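Local structure of putative nucleotide sugar epimerase/ dehydratase (Bordetella bronchiseptica, 2Q1S) at residues Y212-A220 / V230-Y240. The protein binds NADH through a Rossmann-type fold and probably acts as a nucleotide-sugar epimerase or dehydratase in lipopolysaccharide O-antigen biosynthesis. Residues are numbered along the deposited sequence; the frame is centred on the assembly and turned at random.
Sequences YGPGEILGA and VWRNVTPTFIY. With NAI (1,4-dihydronicotinamide adenine dinucleotide), chain B.
Gly219 and Val230 bring the two backbones closest, their CA atoms 3.9 Å apart and joined by a weak hydrogen bond from Gly219 N to Val230 O; at the other end Tyr212 lies beside Thr235, where helix 234-243 begins. Glycine suits position 219, third residue of a type II turn from Ile217 to Ala220, because its phi is positive. Between these ends, Glu216 reaches across with CG anti to the backbone N (chi1 -178°) and its chain extended. Glu216 OE2 accepts two hydrogen bonds, from Arg232 NE (2.9 Å, a salt bridge, on its anti lone pair) and, almost straight (173°), from Asn233 ND2 (2.9 Å, on the syn one). With carboxylate and guanidinium planes 84° apart, OE2 alone makes the salt bridge, at the guanidinium edge, which helps fix how that group is turned. Pro236, in the first helical turn, where no backbone N-H is needed, lays CG 3.5 Å from Glu216 OE1.

In this Rossmann-type member of the epimerase/dehydratase family, the loop following strand 203-212 thus supplies Glu216 as a second-shell residue, consistent with its orienting Arg232, which binds NADH. Bent at chi3, Arg232 directs NH2 to NAI O2A, a pyrophosphate oxygen 3.0 Å away, and NH1 to the backbone carbonyl of Ser68; its positive charge suits the phosphate. A water near Glu216 OE2 joins NH2 to NAI O1N, and another links NH1 to Ala220 O.

Branched Leu218 divides its methyls: CD2 lies between Val230 O (3.3 Å) and Pro236 CB, while CD1 meets Tyr240 CB at 3.5 Å and, more loosely, Trp231 CZ3. Met365 of helix 358-366 touches Leu218, Trp231 and Tyr240 as well. Near the helix start, the methyl CG2 of Thr235 sits 3.9 Å from Tyr212 CB, and Phe260 of strand 257-262 contacts both residues.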
loop_
_atom_site.group_PDB
_atom_site.type_symbol
_atom_site.label_atom_id
_atom_site.label_comp_id
_atom_site.label_asym_id
_atom_site.label_seq_id
_atom_site.Cartn_x
_atom_site.Cartn_y
_atom_site.Cartn_z
ATOM N N TYR A 212 19.879 12.502 12.316
ATOM C CA TYR A 212 19.826 13.480 13.399
ATOM C C TYR A 212 20.613 14.715 12.923
ATOM O O TYR A 212 21.432 14.617 11.989
ATOM C CB TYR A 212 20.437 12.906 14.694
ATOM C CG TYR A 212 21.927 12.769 14.579
ATOM C CD1 TYR A 212 22.475 11.705 13.871
ATOM C CD2 TYR A 212 22.784 13.755 15.093
ATOM C CE1 TYR A 212 23.880 11.583 13.723
ATOM C CE2 TYR A 212 24.160 13.664 14.956
ATOM C CZ TYR A 212 24.717 12.578 14.271
ATOM O OH TYR A 212 26.086 12.471 14.118
ATOM N N GLY A 213 20.332 15.860 13.523
ATOM C CA GLY A 213 21.134 17.043 13.256
ATOM C C GLY A 213 20.388 18.360 13.405
ATOM O O GLY A 213 19.251 18.407 13.893
ATOM N N PRO A 214 21.038 19.458 12.983
ATOM C CA PRO A 214 20.344 20.748 13.036
ATOM C C PRO A 214 19.051 20.754 12.222
ATOM O O PRO A 214 18.968 20.078 11.184
ATOM C CB PRO A 214 21.359 21.724 12.420
ATOM C CG PRO A 214 22.684 21.012 12.464
ATOM C CD PRO A 214 22.398 19.550 12.414
ATOM N N GLY A 215 18.054 21.494 12.692
ATOM C CA GLY A 215 16.829 21.680 11.918
ATOM C C GLY A 215 15.682 20.762 12.310
ATOM O O GLY A 215 14.563 20.994 11.870
ATOM N N GLU A 216 15.949 19.765 13.161
ATOM C CA GLU A 216 14.878 18.958 13.764
ATOM C C GLU A 216 14.449 19.633 15.035
ATOM O O GLU A 216 15.226 19.702 16.000
ATOM C CB GLU A 216 15.327 17.516 14.072
ATOM C CG GLU A 216 14.160 16.713 14.642
ATOM C CD GLU A 216 14.378 15.225 14.748
ATOM O OE1 GLU A 216 15.531 14.745 14.739
ATOM O OE2 GLU A 216 13.355 14.512 14.857
ATOM N N ILE A 217 13.215 20.163 15.014
ATOM C CA ILE A 217 12.686 20.971 16.114
ATOM C C ILE A 217 11.654 20.152 16.882
ATOM O O ILE A 217 10.615 19.791 16.325
ATOM C CB ILE A 217 12.018 22.260 15.567
ATOM C CG1 ILE A 217 13.035 23.112 14.796
ATOM C CG2 ILE A 217 11.308 23.048 16.723
ATOM C CD1 ILE A 217 12.436 24.247 13.889
ATOM N N LEU A 218 11.910 19.903 18.167
ATOM C CA LEU A 218 10.903 19.234 19.003
ATOM C C LEU A 218 9.598 20.020 18.932
ATOM O O LEU A 218 9.617 21.244 19.020
ATOM C CB LEU A 218 11.378 19.124 20.460
ATOM C CG LEU A 218 12.673 18.321 20.693
ATOM C CD1 LEU A 218 13.090 18.410 22.157
ATOM C CD2 LEU A 218 12.554 16.846 20.295
ATOM N N GLY A 219 8.471 19.317 18.710
ATOM C CA GLY A 219 7.164 20.006 18.705
ATOM C C GLY A 219 6.828 20.650 17.359
ATOM O O GLY A 219 5.793 21.299 17.240
ATOM N N ALA A 220 7.682 20.499 16.351
ATOM C CA ALA A 220 7.399 21.105 15.047
ATOM C C ALA A 220 6.025 20.686 14.499
ATOM O O ALA A 220 5.663 19.508 14.531
ATOM C CB ALA A 220 8.503 20.799 14.050
ATOM N N VAL A 230 5.955 16.121 20.288
ATOM C CA VAL A 230 6.995 16.901 20.984
ATOM C C VAL A 230 8.337 16.146 20.958
ATOM O O VAL A 230 9.292 16.602 20.337
ATOM C CB VAL A 230 6.572 17.271 22.403
ATOM C CG1 VAL A 230 7.727 18.002 23.093
ATOM C CG2 VAL A 230 5.346 18.191 22.349
ATOM N N TRP A 231 8.356 14.965 21.580
ATOM C CA TRP A 231 9.542 14.129 21.735
ATOM C C TRP A 231 9.715 13.268 20.499
ATOM O O TRP A 231 9.459 12.065 20.510
ATOM C CB TRP A 231 9.399 13.284 23.017
ATOM C CG TRP A 231 8.988 14.132 24.208
ATOM C CD1 TRP A 231 7.793 14.110 24.887
ATOM C CD2 TRP A 231 9.756 15.192 24.790
ATOM N NE1 TRP A 231 7.798 15.075 25.895
ATOM C CE2 TRP A 231 8.995 15.744 25.861
ATOM C CE3 TRP A 231 11.039 15.701 24.542
ATOM C CZ2 TRP A 231 9.471 16.798 26.651
ATOM C CZ3 TRP A 231 11.511 16.747 25.322
ATOM C CH2 TRP A 231 10.727 17.282 26.371
ATOM N N ARG A 232 10.188 13.904 19.435
ATOM C CA ARG A 232 10.183 13.309 18.093
ATOM C C ARG A 232 11.077 12.101 17.936
ATOM O O ARG A 232 10.706 11.134 17.261
ATOM C CB ARG A 232 10.628 14.333 17.054
ATOM C CG ARG A 232 9.639 15.434 16.785
ATOM C CD ARG A 232 10.303 16.462 15.876
ATOM N NE ARG A 232 10.819 15.977 14.580
ATOM C CZ ARG A 232 10.297 16.311 13.402
ATOM N NH1 ARG A 232 9.177 17.050 13.375
ATOM N NH2 ARG A 232 10.901 15.968 12.265
ATOM N N ASN A 233 12.276 12.197 18.509
ATOM C CA ASN A 233 13.307 11.181 18.329
ATOM C C ASN A 233 14.296 11.302 19.487
ATOM O O ASN A 233 14.359 12.344 20.146
ATOM C CB ASN A 233 14.019 11.431 16.998
ATOM C CG ASN A 233 13.280 10.819 15.820
ATOM O OD1 ASN A 233 13.063 9.601 15.779
ATOM N ND2 ASN A 233 12.930 11.640 14.837
ATOM N N VAL A 234 15.065 10.240 19.710
ATOM C CA VAL A 234 15.918 10.135 20.888
ATOM C C VAL A 234 16.990 11.232 20.928
ATOM O O VAL A 234 17.211 11.837 21.972
ATOM C CB VAL A 234 16.517 8.720 21.065
ATOM C CG1 VAL A 234 17.389 8.314 19.855
ATOM C CG2 VAL A 234 17.246 8.571 22.412
ATOM N N THR A 235 17.644 11.486 19.792
ATOM C CA THR A 235 18.721 12.496 19.804
ATOM C C THR A 235 18.287 13.919 20.215
ATOM O O THR A 235 18.846 14.469 21.169
ATOM C CB THR A 235 19.531 12.481 18.490
ATOM O OG1 THR A 235 19.980 11.140 18.240
ATOM C CG2 THR A 235 20.739 13.419 18.550
ATOM N N PRO A 236 17.310 14.529 19.503
ATOM C CA PRO A 236 16.880 15.862 19.929
ATOM C C PRO A 236 16.247 15.899 21.337
ATOM O O PRO A 236 16.353 16.918 22.041
ATOM C CB PRO A 236 15.904 16.294 18.833
ATOM C CG PRO A 236 15.386 15.005 18.274
ATOM C CD PRO A 236 16.602 14.115 18.284
ATOM N N THR A 237 15.634 14.780 21.735
ATOM C CA THR A 237 15.105 14.672 23.100
ATOM C C THR A 237 16.230 14.742 24.113
ATOM O O THR A 237 16.165 15.536 25.057
ATOM C CB THR A 237 14.293 13.385 23.285
ATOM O OG1 THR A 237 13.109 13.482 22.503
ATOM C CG2 THR A 237 13.862 13.218 24.734
ATOM N N PHE A 238 17.255 13.913 23.909
ATOM C CA PHE A 238 18.403 13.885 24.820
ATOM C C PHE A 238 19.159 15.207 24.852
ATOM O O PHE A 238 19.562 15.653 25.925
ATOM C CB PHE A 238 19.372 12.761 24.456
ATOM C CG PHE A 238 18.938 11.394 24.904
ATOM C CD1 PHE A 238 17.698 11.178 25.514
ATOM C CD2 PHE A 238 19.801 10.321 24.736
ATOM C CE1 PHE A 238 17.324 9.901 25.924
ATOM C CE2 PHE A 238 19.432 9.036 25.126
ATOM C CZ PHE A 238 18.190 8.823 25.729
ATOM N N ILE A 239 19.353 15.826 23.690
ATOM C CA ILE A 239 20.067 17.113 23.609
ATOM C C ILE A 239 19.304 18.188 24.375
ATOM O O ILE A 239 19.881 18.957 25.173
ATOM C CB ILE A 239 20.342 17.535 22.145
ATOM C CG1 ILE A 239 21.399 16.604 21.542
ATOM C CG2 ILE A 239 20.807 18.991 22.066
ATOM C CD1 ILE A 239 21.634 16.802 20.041
ATOM N N TYR A 240 17.999 18.225 24.145
ATOM C CA TYR A 240 17.174 19.203 24.850
ATOM C C TYR A 240 17.287 19.025 26.370
ATOM O O TYR A 240 17.595 19.993 27.092
ATOM C CB TYR A 240 15.703 19.126 24.401
ATOM C CG TYR A 240 14.815 20.075 25.172
ATOM C CD1 TYR A 240 14.772 21.438 24.860
ATOM C CD2 TYR A 240 14.056 19.619 26.256
ATOM C CE1 TYR A 240 13.981 22.322 25.605
ATOM C CE2 TYR A 240 13.247 20.476 26.977
ATOM C CZ TYR A 240 13.221 21.827 26.660
ATOM O OH TYR A 240 12.426 22.678 27.397
HETATM P PA NAI B . 9.540 15.679 8.871
HETATM O O1A NAI B . 8.234 15.355 9.503
HETATM O O2A NAI B . 10.400 16.817 9.468
HETATM O O5B NAI B . 9.398 15.924 7.353
HETATM C C5B NAI B . 8.264 15.549 6.563
HETATM C C4B NAI B . 7.634 16.767 5.911
HETATM O O4B NAI B . 6.491 16.349 5.174
HETATM C C3B NAI B . 7.152 17.790 6.973
HETATM O O3B NAI B . 7.668 19.095 6.660
HETATM C C2B NAI B . 5.642 17.785 6.787
HETATM O O2B NAI B . 4.933 19.036 7.044
HETATM C C1B NAI B . 5.508 17.399 5.312
HETATM N N9A NAI B . 4.200 16.898 4.928
HETATM C C8A NAI B . 3.381 16.076 5.653
HETATM N N7A NAI B . 2.288 15.808 4.937
HETATM C C5A NAI B . 2.368 16.432 3.727
HETATM C C6A NAI B . 1.548 16.563 2.516
HETATM N N6A NAI B . 0.358 15.967 2.374
HETATM N N1A NAI B . 2.004 17.320 1.469
HETATM C C2A NAI B . 3.208 17.940 1.596
HETATM N N3A NAI B . 4.037 17.881 2.651
HETATM C C4A NAI B . 3.676 17.133 3.754
HETATM O O3 NAI B . 10.362 14.312 8.988
HETATM P PN NAI B . 11.814 13.924 8.368
HETATM O O1N NAI B . 12.557 13.159 9.345
HETATM O O2N NAI B . 12.337 15.175 7.710
HETATM O O5D NAI B . 11.359 12.945 7.136
HETATM C C5D NAI B . 11.690 13.234 5.767
HETATM C C4D NAI B . 11.541 11.929 4.982
HETATM O O4D NAI B . 12.514 11.016 5.430
HETATM C C3D NAI B . 10.214 11.219 5.255
HETATM O O3D NAI B . 9.745 10.698 4.005
HETATM C C2D NAI B . 10.569 10.135 6.226
HETATM O O2D NAI B . 9.641 9.021 6.142
HETATM C C1D NAI B . 11.942 9.734 5.765
HETATM N N1N NAI B . 12.740 9.098 6.781
HETATM C C2N NAI B . 13.282 9.790 7.836
HETATM C C3N NAI B . 14.071 9.147 8.786
HETATM C C7N NAI B . 14.668 9.895 9.974
HETATM O O7N NAI B . 15.367 9.272 10.756
HETATM N N7N NAI B . 14.405 11.223 10.065
HETATM C C4N NAI B . 14.378 7.767 8.641
HETATM C C5N NAI B . 13.831 7.091 7.513
HETATM C C6N NAI B . 13.052 7.790 6.592
HETATM O O HOH W 1 12.314 13.528 12.024
HETATM O O HOH W 2 7.071 17.330 15.490
#